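Local atomic coordinates of Glucose/sorbosone dehydrogenases (PDB entry 2G8S), a protein that belongs to the glucose/sorbosone dehydrogenase family, folds as a six-bladed beta-propeller and carries a bound calcium ion. Residues A[68-73]-A[133-138]; A[144-149]-A[197-202]; A[212-217]-A[274-279]. All coordinates share one frame; numbering follows the deposited sequence. Where two conformers were deposited one is given.

Contact 1 (A[68-73]-A[133-138]); sequences LLDVVL and GRLVFD
Where two neighbouring blades of the six-bladed beta-propeller meet near the middle of the molecule, the carboxylate of Asp-70 on strand 68-73 reaches across to Arg-134 and Leu-135. Strands 68-73 and 135-137 each open their blade and run almost the same way, 18° apart. Their axes come no closer than 7.6 Å, and the hydrogen bonds between the two segments all end on the Asp-70 carboxylate. Arg-134 holds the carboxylate side-on in a salt bridge: NE lies 2.9 Å from Asp-70 OD2, and NH2 lies 3.0 Å from Asp-70 OD1. Both oxygens stay near the guanidinium plane, but the two flat groups are turned 44° against each other, and the nitrogens therefore come from above the carboxylate plane. The anti lone pair of Asp-70 OD2 takes the backbone N-H of Leu-135 in a nearly straight bond of 2.8 Å from N to OD2. Three bonds thus fix the rotation of this buried acid. Arg-134 CB points away from strand 68-73; bends at chi2 and chi3 carry the guanidinium back to it. Arg-134 NH1 forms a second salt bridge with Asp-327 of another blade, so the charge is probably shared between two acids. Ser-86 OG bonds both Asp-70 N and Gly-133 O, at a classic beta bulge where Leu-69 and Asp-70 face Ser-86. Farther along, Val-72 sits with CG2 3.9 Å from Leu-135 CB, while its CG1 meets the edge of the Phe-137 ring, 3.8 Å from CD2. At the other end, Leu-69 CD1 packs 4.2 Å from Gly-133 CA, where a beta carbon would collide with it.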
ATOM      1  N   LEU A  68       2.002 -12.580   1.878  1.00  6.68           N
ATOM      2  CA  LEU A  68       3.192 -11.723   1.861  1.00  6.49           C
ATOM      3  C   LEU A  68       2.821 -10.468   1.096  1.00  6.64           C
ATOM      4  O   LEU A  68       2.340 -10.555  -0.037  1.00  6.46           O
ATOM      5  CB  LEU A  68       4.371 -12.427   1.188  1.00  6.85           C
ATOM      6  CG  LEU A  68       5.683 -11.646   1.171  1.00  6.95           C
ATOM      7  CD1 LEU A  68       6.177 -11.340   2.588  1.00  7.29           C
ATOM      8  CD2 LEU A  68       6.725 -12.413   0.368  1.00  7.63           C
ATOM      9  N   LEU A  69       3.019  -9.317   1.735  1.00  6.04           N
ATOM     10  CA  LEU A  69       2.494  -8.058   1.216  1.00  5.97           C
ATOM     11  C   LEU A  69       3.611  -7.139   0.710  1.00  5.78           C
ATOM     12  O   LEU A  69       4.127  -7.372  -0.379  1.00  6.28           O
ATOM     13  CB  LEU A  69       1.553  -7.394   2.235  1.00  5.75           C
ATOM     14  CG  LEU A  69       0.372  -8.298   2.662  1.00  6.52           C
ATOM     15  CD1 LEU A  69      -0.381  -7.660   3.826  1.00  8.14           C
ATOM     16  CD2 LEU A  69      -0.572  -8.651   1.507  1.00  7.76           C
ATOM     17  N   ASP A  70       3.991  -6.114   1.467  1.00  5.53           N
ATOM     18  CA  ASP A  70       4.925  -5.127   0.913  1.00  5.43           C
ATOM     19  C   ASP A  70       6.380  -5.555   1.020  1.00  5.74           C
ATOM     20  O   ASP A  70       6.750  -6.319   1.911  1.00  6.17           O
ATOM     21  CB  ASP A  70       4.741  -3.758   1.573  1.00  5.10           C
ATOM     22  CG  ASP A  70       4.899  -2.606   0.586  1.00  5.74           C
ATOM     23  OD1 ASP A  70       5.348  -2.842  -0.558  1.00  6.40           O
ATOM     24  OD2 ASP A  70       4.550  -1.468   0.957  1.00  6.30           O
ATOM     25  N   VAL A  71       7.202  -5.046   0.101  1.00  5.58           N
ATOM     26  CA  VAL A  71       8.647  -5.121   0.236  1.00  6.26           C
ATOM     27  C   VAL A  71       9.184  -3.727  -0.050  1.00  6.67           C
ATOM     28  O   VAL A  71       8.870  -3.148  -1.091  1.00  7.22           O
ATOM     29  CB  VAL A  71       9.285  -6.169  -0.721  1.00  6.47           C
ATOM     30  CG1 VAL A  71       8.885  -5.944  -2.186  1.00  6.93           C
ATOM     31  CG2 VAL A  71      10.796  -6.152  -0.582  1.00  6.61           C
ATOM     32  N   VAL A  72       9.959  -3.184   0.887  1.00  7.22           N
ATOM     33  CA  VAL A  72      10.488  -1.823   0.755  1.00  7.49           C
ATOM     34  C   VAL A  72      11.929  -1.786   1.258  1.00  7.64           C
ATOM     35  O   VAL A  72      12.227  -2.337   2.311  1.00  8.04           O
ATOM     36  CB  VAL A  72       9.621  -0.784   1.549  1.00  7.74           C
ATOM     37  CG1 VAL A  72      10.180   0.632   1.394  1.00  8.53           C
ATOM     38  CG2 VAL A  72       8.154  -0.840   1.110  1.00  8.79           C
ATOM     39  N   LEU A  73      12.818  -1.130   0.519  1.00  8.32           N
ATOM     40  CA  LEU A  73      14.200  -0.985   0.972  1.00  8.70           C
ATOM     41  C   LEU A  73      14.277   0.086   2.048  1.00  8.73           C
ATOM     42  O   LEU A  73      13.580   1.100   1.963  1.00  9.31           O
ATOM     43  CB  LEU A  73      15.125  -0.608  -0.188  1.00  9.52           C
ATOM     44  CG  LEU A  73      15.078  -1.398  -1.490  1.00 11.49           C
ATOM     45  CD1 LEU A  73      16.291  -1.007  -2.309  1.00 13.49           C
ATOM     46  CD2 LEU A  73      15.059  -2.892  -1.272  1.00 12.63           C
ATOM     47  N   GLY A 133      -1.296  -2.913   4.662  1.00  5.61           N
ATOM     48  CA  GLY A 133       0.011  -3.549   4.476  1.00  5.59           C
ATOM     49  C   GLY A 133       1.113  -2.692   3.888  1.00  5.49           C
ATOM     50  O   GLY A 133       2.291  -3.032   4.002  1.00  6.20           O
ATOM     51  N   ARG A 134       0.747  -1.580   3.255  1.00  5.30           N
ATOM     52  CA  ARG A 134       1.764  -0.732   2.633  1.00  5.48           C
ATOM     53  C   ARG A 134       2.684  -0.084   3.666  1.00  5.35           C
ATOM     54  O   ARG A 134       2.227   0.384   4.710  1.00  5.46           O
ATOM     55  CB  ARG A 134       1.127   0.346   1.753  1.00  5.22           C
ATOM     56  CG  ARG A 134       2.129   1.208   0.981  1.00  6.45           C
ATOM     57  CD  ARG A 134       2.093   0.956  -0.522  1.00  8.49           C
ATOM     58  NE  ARG A 134       2.726  -0.296  -0.934  1.00  9.55           N
ATOM     59  CZ  ARG A 134       2.606  -0.828  -2.154  1.00 10.50           C
ATOM     60  NH1 ARG A 134       1.863  -0.230  -3.082  1.00 10.66           N
ATOM     61  NH2 ARG A 134       3.226  -1.963  -2.452  1.00 11.09           N
ATOM     62  N   LEU A 135       3.978  -0.075   3.347  1.00  5.29           N
ATOM     63  CA  LEU A 135       5.005   0.581   4.153  1.00  5.62           C
ATOM     64  C   LEU A 135       5.587   1.722   3.342  1.00  6.06           C
ATOM     65  O   LEU A 135       5.960   1.528   2.185  1.00  6.82           O
ATOM     66  CB  LEU A 135       6.132  -0.408   4.459  1.00  6.07           C
ATOM     67  CG  LEU A 135       5.727  -1.755   5.059  1.00  6.09           C
ATOM     68  CD1 LEU A 135       6.936  -2.675   5.163  1.00  6.82           C
ATOM     69  CD2 LEU A 135       5.089  -1.530   6.408  1.00  6.43           C
ATOM     70  N   VAL A 136       5.687   2.903   3.944  1.00  5.62           N
ATOM     71  CA  VAL A 136       6.347   4.021   3.262  1.00  5.60           C
ATOM     72  C   VAL A 136       7.286   4.756   4.213  1.00  6.07           C
ATOM     73  O   VAL A 136       6.866   5.195   5.289  1.00  5.88           O
ATOM     74  CB  VAL A 136       5.322   5.027   2.658  1.00  6.10           C
ATOM     75  CG1 VAL A 136       6.045   6.265   2.119  1.00  5.65           C
ATOM     76  CG2 VAL A 136       4.528   4.385   1.535  1.00  6.87           C
ATOM     77  N   PHE A 137       8.554   4.892   3.816  1.00  6.12           N
ATOM     78  CA  PHE A 137       9.494   5.741   4.552  1.00  6.68           C
ATOM     79  C   PHE A 137       9.328   7.198   4.106  1.00  7.33           C
ATOM     80  O   PHE A 137       9.232   7.473   2.897  1.00  7.28           O
ATOM     81  CB  PHE A 137      10.937   5.269   4.335  1.00  6.78           C
ATOM     82  CG  PHE A 137      11.256   3.974   5.033  1.00  7.12           C
ATOM     83  CD1 PHE A 137      11.629   3.969   6.378  1.00  8.07           C
ATOM     84  CD2 PHE A 137      11.168   2.768   4.354  1.00  8.72           C
ATOM     85  CE1 PHE A 137      11.900   2.771   7.035  1.00  7.79           C
ATOM     86  CE2 PHE A 137      11.442   1.562   5.002  1.00  8.23           C
ATOM     87  CZ  PHE A 137      11.807   1.568   6.347  1.00  7.99           C
ATOM     88  N   ASP A 138       9.277   8.126   5.063  1.00  8.25           N
ATOM     89  CA  ASP A 138       9.089   9.529   4.688  1.00  9.45           C
ATOM     90  C   ASP A 138      10.395  10.235   4.313  1.00 10.33           C
ATOM     91  O   ASP A 138      10.365  11.355   3.806  1.00 11.19           O
ATOM     92  CB  ASP A 138       8.300  10.317   5.746  1.00  9.26           C
ATOM     93  CG  ASP A 138       9.073  10.547   7.043  1.00  9.74           C
ATOM     94  OD1 ASP A 138      10.185  10.001   7.235  1.00 10.46           O
ATOM     95  OD2 ASP A 138       8.536  11.301   7.882  1.00 10.07           O
TER

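Contact 2 (A[144-149]-A[197-202]); sequences FIALGE and RNPQGM
With chi1 at 38° and a further bend at chi2 (61°), the side chain of Glu-149 curls back over the carbonyl of Arg-197, bringing CG to 3.4 Å from Arg-197 O. The same oxygen accepts the backbone N-H of Glu-149 in a 2.9 Å bond from N to O, the donor lying almost in line with the C=O bond, and Gly-148 CA adds a CA-H...O contact of 3.2 Å to Arg-197 O. Arg-197, stretched out from CG to NE, passes the carboxylate obliquely. Its NE remains 4.9 Å from Glu-149 OE1, too far for a salt bridge. Each polar end is held elsewhere: Glu-149 OE2 by His-130 ND1 and Asn-151 N, Glu-149 OE1 by Trp-235 NE1, and Arg-197 NH1 by His-216 O. The two segments belong to consecutive blades of the six-bladed propeller: strand 142-147 is the second of its blade, and strand 198-205 the first of the next. The nearest atom of the Arg-197 side chain is about 7 Å from the bound calcium ion. Along the buried seam, Pro-199 lays its ring against the backbone of Leu-147 and Gly-148, with CD 3.5 Å from Gly-148 N. A beta carbon on Gly-148 would run into Asn-198 OD1, an oxygen bonded by Gly-132 N. Ala-146 points its methyl between two partners, 3.6 Å from Pro-199 CG and 3.7 Å from the selenium of selenomethionine Met-202, in the conformer given of two. A bend at chi3 of Met-202 turns its terminal CE methyl toward the carbonyl oxygen of Phe-144.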
ATOM      1  N   PHE A 144       5.861   4.921   7.851  1.00  5.71           N
ATOM      2  CA  PHE A 144       4.405   4.873   7.923  1.00  6.19           C
ATOM      3  C   PHE A 144       3.893   3.503   7.518  1.00  6.08           C
ATOM      4  O   PHE A 144       4.389   2.894   6.560  1.00  6.14           O
ATOM      5  CB  PHE A 144       3.796   5.970   7.044  1.00  6.73           C
ATOM      6  CG  PHE A 144       3.988   7.350   7.606  1.00  7.96           C
ATOM      7  CD1 PHE A 144       3.073   7.882   8.510  1.00  8.42           C
ATOM      8  CD2 PHE A 144       5.104   8.101   7.264  1.00 10.27           C
ATOM      9  CE1 PHE A 144       3.243   9.160   9.038  1.00  9.46           C
ATOM     10  CE2 PHE A 144       5.295   9.377   7.797  1.00 11.99           C
ATOM     11  CZ  PHE A 144       4.358   9.911   8.682  1.00  9.72           C
ATOM     12  N   ILE A 145       2.909   3.016   8.274  1.00  5.97           N
ATOM     13  CA  ILE A 145       2.371   1.677   8.075  1.00  5.92           C
ATOM     14  C   ILE A 145       0.846   1.763   7.976  1.00  5.89           C
ATOM     15  O   ILE A 145       0.201   2.255   8.905  1.00  6.05           O
ATOM     16  CB  ILE A 145       2.769   0.736   9.239  1.00  6.17           C
ATOM     17  CG1 ILE A 145       4.292   0.664   9.383  1.00  6.26           C
ATOM     18  CG2 ILE A 145       2.188  -0.658   9.015  1.00  7.20           C
ATOM     19  CD1 ILE A 145       4.763  -0.075  10.636  1.00  6.35           C
ATOM     20  N   ALA A 146       0.299   1.288   6.855  1.00  5.91           N
ATOM     21  CA  ALA A 146      -1.138   1.346   6.560  1.00  6.12           C
ATOM     22  C   ALA A 146      -1.840   0.106   7.084  1.00  6.20           C
ATOM     23  O   ALA A 146      -1.479  -1.009   6.694  1.00  7.10           O
ATOM     24  CB  ALA A 146      -1.350   1.437   5.059  1.00  7.24           C
ATOM     25  N   LEU A 147      -2.839   0.285   7.952  1.00  5.87           N
ATOM     26  CA  LEU A 147      -3.557  -0.855   8.529  1.00  5.79           C
ATOM     27  C   LEU A 147      -5.064  -0.792   8.296  1.00  5.46           C
ATOM     28  O   LEU A 147      -5.730   0.150   8.731  1.00  6.10           O
ATOM     29  CB  LEU A 147      -3.290  -0.972  10.032  1.00  5.99           C
ATOM     30  CG  LEU A 147      -1.809  -1.120  10.405  1.00  5.97           C
ATOM     31  CD1 LEU A 147      -1.630  -1.090  11.919  1.00  7.17           C
ATOM     32  CD2 LEU A 147      -1.227  -2.412   9.817  1.00  6.67           C
ATOM     33  N   GLY A 148      -5.591  -1.829   7.648  1.00  5.30           N
ATOM     34  CA  GLY A 148      -7.037  -2.002   7.509  1.00  5.59           C
ATOM     35  C   GLY A 148      -7.706  -2.369   8.828  1.00  5.62           C
ATOM     36  O   GLY A 148      -7.029  -2.731   9.798  1.00  6.34           O
ATOM     37  N   GLU A 149      -9.036  -2.269   8.876  1.00  5.69           N
ATOM     38  CA  GLU A 149      -9.754  -2.586  10.127  1.00  5.96           C
ATOM     39  C   GLU A 149     -10.227  -4.042  10.223  1.00  6.37           C
ATOM     40  O   GLU A 149     -11.109  -4.364  11.039  1.00  6.24           O
ATOM     41  CB  GLU A 149     -10.882  -1.584  10.465  1.00  6.43           C
ATOM     42  CG  GLU A 149     -11.721  -1.019   9.310  1.00  6.85           C
ATOM     43  CD  GLU A 149     -12.494  -2.051   8.509  1.00  7.31           C
ATOM     44  OE1 GLU A 149     -13.706  -1.814   8.263  1.00  7.10           O
ATOM     45  OE2 GLU A 149     -11.891  -3.078   8.104  1.00  6.76           O
ATOM     46  N   ARG A 197     -10.520   2.593   6.419  1.00  6.20           N
ATOM     47  CA  ARG A 197     -11.191   1.309   6.196  1.00  6.08           C
ATOM     48  C   ARG A 197     -10.193   0.234   5.776  1.00  6.48           C
ATOM     49  O   ARG A 197      -9.773  -0.576   6.594  1.00  7.18           O
ATOM     50  CB  ARG A 197     -12.321   1.462   5.162  1.00  6.38           C
ATOM     51  CG  ARG A 197     -13.168   0.218   4.974  1.00  6.05           C
ATOM     52  CD  ARG A 197     -14.303   0.459   3.975  1.00  6.45           C
ATOM     53  NE  ARG A 197     -15.074  -0.757   3.718  1.00  7.09           N
ATOM     54  CZ  ARG A 197     -14.762  -1.660   2.792  1.00  7.61           C
ATOM     55  NH1 ARG A 197     -13.680  -1.490   2.028  1.00  8.84           N
ATOM     56  NH2 ARG A 197     -15.528  -2.739   2.625  1.00  7.75           N
ATOM     57  N   ASN A 198      -9.821   0.230   4.496  1.00  6.40           N
ATOM     58  CA  ASN A 198      -8.764  -0.655   4.008  1.00  6.24           C
ATOM     59  C   ASN A 198      -7.826   0.109   3.082  1.00  5.98           C
ATOM     60  O   ASN A 198      -8.092   0.239   1.886  1.00  6.11           O
ATOM     61  CB  ASN A 198      -9.287  -1.928   3.328  1.00  6.84           C
ATOM     62  CG  ASN A 198      -8.186  -2.979   3.159  1.00  6.58           C
ATOM     63  OD1 ASN A 198      -7.219  -2.980   3.922  1.00  9.46           O
ATOM     64  ND2 ASN A 198      -8.334  -3.880   2.183  1.00  7.58           N
ATOM     65  N   PRO A 199      -6.722   0.633   3.640  1.00  5.46           N
ATOM     66  CA  PRO A 199      -5.807   1.432   2.836  1.00  5.61           C
ATOM     67  C   PRO A 199      -5.049   0.489   1.932  1.00  6.12           C
ATOM     68  O   PRO A 199      -4.721  -0.636   2.338  1.00  6.44           O
ATOM     69  CB  PRO A 199      -4.873   2.061   3.881  1.00  5.73           C
ATOM     70  CG  PRO A 199      -4.889   1.092   5.027  1.00  5.98           C
ATOM     71  CD  PRO A 199      -6.240   0.448   5.024  1.00  5.74           C
ATOM     72  N   GLN A 200      -4.776   0.937   0.714  1.00  5.38           N
ATOM     73  CA  GLN A 200      -4.057   0.101  -0.241  1.00  5.83           C
ATOM     74  C   GLN A 200      -2.774   0.813  -0.680  1.00  6.06           C
ATOM     75  O   GLN A 200      -1.717   0.588  -0.098  1.00  7.24           O
ATOM     76  CB  GLN A 200      -4.977  -0.308  -1.397  1.00  5.99           C
ATOM     77  CG  GLN A 200      -6.130  -1.199  -0.936  1.00  7.11           C
ATOM     78  CD  GLN A 200      -5.692  -2.621  -0.620  1.00  8.85           C
ATOM     79  OE1 GLN A 200      -5.231  -2.929   0.491  1.00 10.59           O
ATOM     80  NE2 GLN A 200      -5.849  -3.501  -1.592  1.00 10.07           N
ATOM     81  N   GLY A 201      -2.860   1.690  -1.671  1.00  6.20           N
ATOM     82  CA  GLY A 201      -1.695   2.459  -2.062  1.00  5.92           C
ATOM     83  C   GLY A 201      -1.345   3.584  -1.102  1.00  5.97           C
ATOM     84  O   GLY A 201      -2.213   4.193  -0.472  1.00  6.32           O
HETATM   85  N   MSE A 202      -0.050   3.844  -0.991  1.00  6.43           N
HETATM   86  CA  MSE A 202       0.458   5.017  -0.275  0.60  6.24           C
HETATM   87  C   MSE A 202       1.742   5.450  -0.948  1.00  6.67           C
HETATM   88  O   MSE A 202       2.470   4.618  -1.505  1.00  6.69           O
HETATM   89  CB  MSE A 202       0.789   4.727   1.192  0.60  6.48           C
HETATM   90  CG  MSE A 202      -0.331   4.235   2.044  0.60  6.78           C
HETATM   91 SE   MSE A 202      -0.066   4.725   3.911  0.39  8.08          SE
HETATM   92  CE  MSE A 202       1.636   3.807   4.282  0.60  3.70           C
TER

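Contact 3 (A[212-217]-A[274-279]); sequences WLNEHG and SGMAFY. With EDO (1,2-ethanediol), chain E.
Asn-214 ND2 gives a hydrogen bond of 2.8 Å to Ser-274 O, practically straight at 176° and lying in the plane of both the amide and the carbonyl. It spans two adjacent blades of the six-bladed beta-propeller, from the second strand of one, 210-216, to the first strand of the next, 273-279. The strands run nearly antiparallel, at 158°, but their axes pass 8.0 Å apart at closest. Asn-214 CG stands between the backbone N and the carbonyl carbon, and this puts the amide across the seam. The other end of the amide is used within its own blade, where OD1 accepts the N-H of Gly-201, so both polar atoms of the buried group are satisfied and its orientation is fixed. Ser-274 CB points away from strand 210-216, and Ser-274 OG bonds Ile-325 O of the following blade. Selenomethionine Met-276, modelled in two conformers, reaches toward Asn-214, tip to tip; in the one given, its CE methyl lies 3.5 Å from Trp-212 O and close to Leu-213 CA. Farther along, Phe-278 drives its edge into one face of the Trp-212 indole. This is a T-shaped stack, with the planes 83° apart and the six-membered rings 5.3 Å between centroids. Phe-278 CZ makes the touch, 3.6 Å from Trp-212 CD2 and offset toward the rim of the indole. On the side of the strand pointing away from 274-279, Glu-215 OE1 takes the backbone N-H of Arg-197 and also one hydroxyl of a 1,2-ethanediol, probably from the crystallisation liquor, whose O1 lies 2.7 Å from Glu-215 OE1.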
ATOM      1  N   TRP A 212       0.531  10.687   0.960  1.00  6.06           N
ATOM      2  CA  TRP A 212      -0.836  10.471   0.473  1.00  5.80           C
ATOM      3  C   TRP A 212      -1.176   8.992   0.558  1.00  5.85           C
ATOM      4  O   TRP A 212      -0.306   8.133   0.378  1.00  5.32           O
ATOM      5  CB  TRP A 212      -0.975  10.912  -0.987  1.00  6.07           C
ATOM      6  CG  TRP A 212      -0.965  12.412  -1.223  1.00  6.51           C
ATOM      7  CD1 TRP A 212      -0.296  13.367  -0.506  1.00  6.61           C
ATOM      8  CD2 TRP A 212      -1.618  13.105  -2.298  1.00  6.41           C
ATOM      9  NE1 TRP A 212      -0.521  14.625  -1.054  1.00  7.23           N
ATOM     10  CE2 TRP A 212      -1.322  14.486  -2.156  1.00  6.76           C
ATOM     11  CE3 TRP A 212      -2.430  12.691  -3.367  1.00  7.36           C
ATOM     12  CZ2 TRP A 212      -1.822  15.460  -3.041  1.00  6.67           C
ATOM     13  CZ3 TRP A 212      -2.925  13.656  -4.249  1.00  7.41           C
ATOM     14  CH2 TRP A 212      -2.617  15.022  -4.076  1.00  7.13           C
ATOM     15  N   LEU A 213      -2.436   8.684   0.833  1.00  5.64           N
ATOM     16  CA  LEU A 213      -2.857   7.292   0.821  1.00  6.26           C
ATOM     17  C   LEU A 213      -4.181   7.133   0.122  1.00  5.68           C
ATOM     18  O   LEU A 213      -4.927   8.111  -0.050  1.00  5.95           O
ATOM     19  CB  LEU A 213      -2.926   6.711   2.231  1.00  7.41           C
ATOM     20  CG  LEU A 213      -3.948   7.121   3.276  1.00  7.92           C
ATOM     21  CD1 LEU A 213      -5.363   6.586   2.999  1.00  8.52           C
ATOM     22  CD2 LEU A 213      -3.477   6.586   4.629  1.00  8.33           C
ATOM     23  N   ASN A 214      -4.471   5.900  -0.274  1.00  5.04           N
ATOM     24  CA  ASN A 214      -5.797   5.597  -0.785  1.00  4.87           C
ATOM     25  C   ASN A 214      -6.412   4.422  -0.046  1.00  5.31           C
ATOM     26  O   ASN A 214      -5.726   3.689   0.685  1.00  5.38           O
ATOM     27  CB  ASN A 214      -5.804   5.414  -2.321  1.00  4.96           C
ATOM     28  CG  ASN A 214      -5.160   4.113  -2.773  1.00  4.53           C
ATOM     29  OD1 ASN A 214      -5.311   3.063  -2.140  1.00  6.08           O
ATOM     30  ND2 ASN A 214      -4.482   4.170  -3.907  1.00  5.57           N
ATOM     31  N   GLU A 215      -7.718   4.271  -0.200  1.00  5.71           N
ATOM     32  CA  GLU A 215      -8.416   3.194   0.494  1.00  6.71           C
ATOM     33  C   GLU A 215      -9.648   2.725  -0.247  1.00  6.35           C
ATOM     34  O   GLU A 215     -10.285   3.501  -0.975  1.00  6.56           O
ATOM     35  CB  GLU A 215      -8.765   3.566   1.945  1.00  8.16           C
ATOM     36  CG  GLU A 215      -9.576   4.811   2.128  1.00  9.29           C
ATOM     37  CD  GLU A 215      -9.803   5.111   3.610  1.00  8.54           C
ATOM     38  OE1 GLU A 215     -10.535   4.330   4.249  1.00 10.13           O
ATOM     39  OE2 GLU A 215      -9.246   6.115   4.117  1.00  9.21           O
ATOM     40  N   HIS A 216      -9.976   1.448  -0.056  1.00  6.02           N
ATOM     41  CA  HIS A 216     -11.203   0.892  -0.599  1.00  6.28           C
ATOM     42  C   HIS A 216     -12.397   1.286   0.244  1.00  6.32           C
ATOM     43  O   HIS A 216     -12.385   1.138   1.470  1.00  6.16           O
ATOM     44  CB  HIS A 216     -11.147  -0.632  -0.620  1.00  6.15           C
ATOM     45  CG  HIS A 216     -10.212  -1.186  -1.640  1.00  6.38           C
ATOM     46  ND1 HIS A 216      -9.959  -2.536  -1.761  1.00  8.10           N
ATOM     47  CD2 HIS A 216      -9.451  -0.573  -2.575  1.00  5.72           C
ATOM     48  CE1 HIS A 216      -9.090  -2.730  -2.738  1.00  7.73           C
ATOM     49  NE2 HIS A 216      -8.768  -1.554  -3.247  1.00  6.46           N
ATOM     50  N   GLY A 217     -13.440   1.756  -0.425  1.00  6.83           N
ATOM     51  CA  GLY A 217     -14.750   1.887   0.195  1.00  7.11           C
ATOM     52  C   GLY A 217     -15.486   0.562   0.075  1.00  8.03           C
ATOM     53  O   GLY A 217     -14.973  -0.380  -0.540  1.00  8.42           O
ATOM     54  N   SER A 274      -5.609   0.716  -5.902  1.00  5.52           N
ATOM     55  CA  SER A 274      -4.505  -0.086  -5.381  1.00  5.59           C
ATOM     56  C   SER A 274      -3.194   0.731  -5.342  1.00  5.87           C
ATOM     57  O   SER A 274      -3.205   1.895  -4.964  1.00  6.92           O
ATOM     58  CB  SER A 274      -4.386  -1.390  -6.172  1.00  5.70           C
ATOM     59  OG  SER A 274      -4.133  -1.114  -7.536  1.00  6.33           O
ATOM     60  N   GLY A 275      -2.071   0.129  -5.696  1.00  6.47           N
ATOM     61  CA  GLY A 275      -0.798   0.842  -5.650  1.00  6.45           C
ATOM     62  C   GLY A 275      -0.813   2.132  -6.449  1.00  6.74           C
ATOM     63  O   GLY A 275      -1.437   2.184  -7.519  1.00  6.92           O
HETATM   64  N   MSE A 276      -0.129   3.154  -5.923  1.00  7.03           N
HETATM   65  CA  MSE A 276      -0.081   4.516  -6.487  0.70  8.02           C
HETATM   66  C   MSE A 276       1.348   4.986  -6.672  1.00  7.28           C
HETATM   67  O   MSE A 276       2.216   4.659  -5.855  1.00  7.54           O
HETATM   68  CB  MSE A 276      -0.650   5.528  -5.505  0.70  8.71           C
HETATM   69  CG  MSE A 276      -2.025   5.346  -5.061  0.70 10.80           C
HETATM   70 SE   MSE A 276      -2.463   7.036  -4.433  0.45 10.29          SE
HETATM   71  CE  MSE A 276      -1.553   7.093  -2.731  0.70  8.27           C
ATOM     72  N   ALA A 277       1.579   5.796  -7.696  1.00  6.21           N
ATOM     73  CA  ALA A 277       2.900   6.365  -7.951  1.00  6.31           C
ATOM     74  C   ALA A 277       2.764   7.770  -8.510  1.00  6.19           C
ATOM     75  O   ALA A 277       2.013   8.001  -9.464  1.00  6.09           O
ATOM     76  CB  ALA A 277       3.659   5.497  -8.933  1.00  6.70           C
ATOM     77  N   PHE A 278       3.471   8.710  -7.899  1.00  5.29           N
ATOM     78  CA  PHE A 278       3.596  10.055  -8.466  1.00  5.52           C
ATOM     79  C   PHE A 278       4.680  10.038  -9.530  1.00  5.78           C
ATOM     80  O   PHE A 278       5.670   9.305  -9.413  1.00  6.79           O
ATOM     81  CB  PHE A 278       3.993  11.061  -7.377  1.00  5.90           C
ATOM     82  CG  PHE A 278       2.940  11.265  -6.322  1.00  5.64           C
ATOM     83  CD1 PHE A 278       1.883  12.137  -6.545  1.00  5.77           C
ATOM     84  CD2 PHE A 278       3.002  10.583  -5.105  1.00  7.01           C
ATOM     85  CE1 PHE A 278       0.890  12.323  -5.574  1.00  6.01           C
ATOM     86  CE2 PHE A 278       2.016  10.754  -4.135  1.00  6.51           C
ATOM     87  CZ  PHE A 278       0.966  11.628  -4.365  1.00  5.12           C
ATOM     88  N   TYR A 279       4.507  10.885 -10.543  1.00  6.05           N
ATOM     89  CA  TYR A 279       5.458  10.946 -11.651  1.00  6.47           C
ATOM     90  C   TYR A 279       6.093  12.333 -11.723  1.00  7.30           C
ATOM     91  O   TYR A 279       5.395  13.313 -11.974  1.00  6.85           O
ATOM     92  CB  TYR A 279       4.799  10.568 -12.978  1.00  6.65           C
ATOM     93  CG  TYR A 279       5.839  10.318 -14.041  1.00  5.99           C
ATOM     94  CD1 TYR A 279       6.302   9.029 -14.302  1.00  6.76           C
ATOM     95  CD2 TYR A 279       6.384  11.380 -14.761  1.00  6.23           C
ATOM     96  CE1 TYR A 279       7.274   8.807 -15.272  1.00  7.33           C
ATOM     97  CE2 TYR A 279       7.342  11.175 -15.718  1.00  6.80           C
ATOM     98  CZ  TYR A 279       7.787   9.889 -15.976  1.00  7.32           C
ATOM     99  OH  TYR A 279       8.755   9.695 -16.927  1.00  7.06           O
TER
HETATM  100  C1  EDO E3002     -13.425   4.491   3.089  1.00 10.05           C
HETATM  101  O1  EDO E3002     -13.157   4.828   4.464  1.00  9.94           O
HETATM  102  C2  EDO E3002     -14.921   4.219   2.936  1.00 10.27           C
HETATM  103  O2  EDO E3002     -15.658   5.322   3.453  1.00  7.84           O

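From the N terminus, the three contacts follow in series, none nested in or crossing another, and each joins one propeller blade to the next. Contact 1 closes a loop of 59 residues, from the first strand of the blade opening at 68-73 to the first strand of the following blade. Contact 2 leaves the second strand of that blade and, 47 residues on, reaches the blade beginning with 198-205. Contact 3 starts from its second strand and spans 56 residues to strand 273-279. Backbone bonds within the shared blades couple the contacts: Gly-133 N to Ala-146 O between contacts 1 and 2, and Asn-214 N to Gly-201 O between contacts 2 and 3. Four consecutive blades are thus connected.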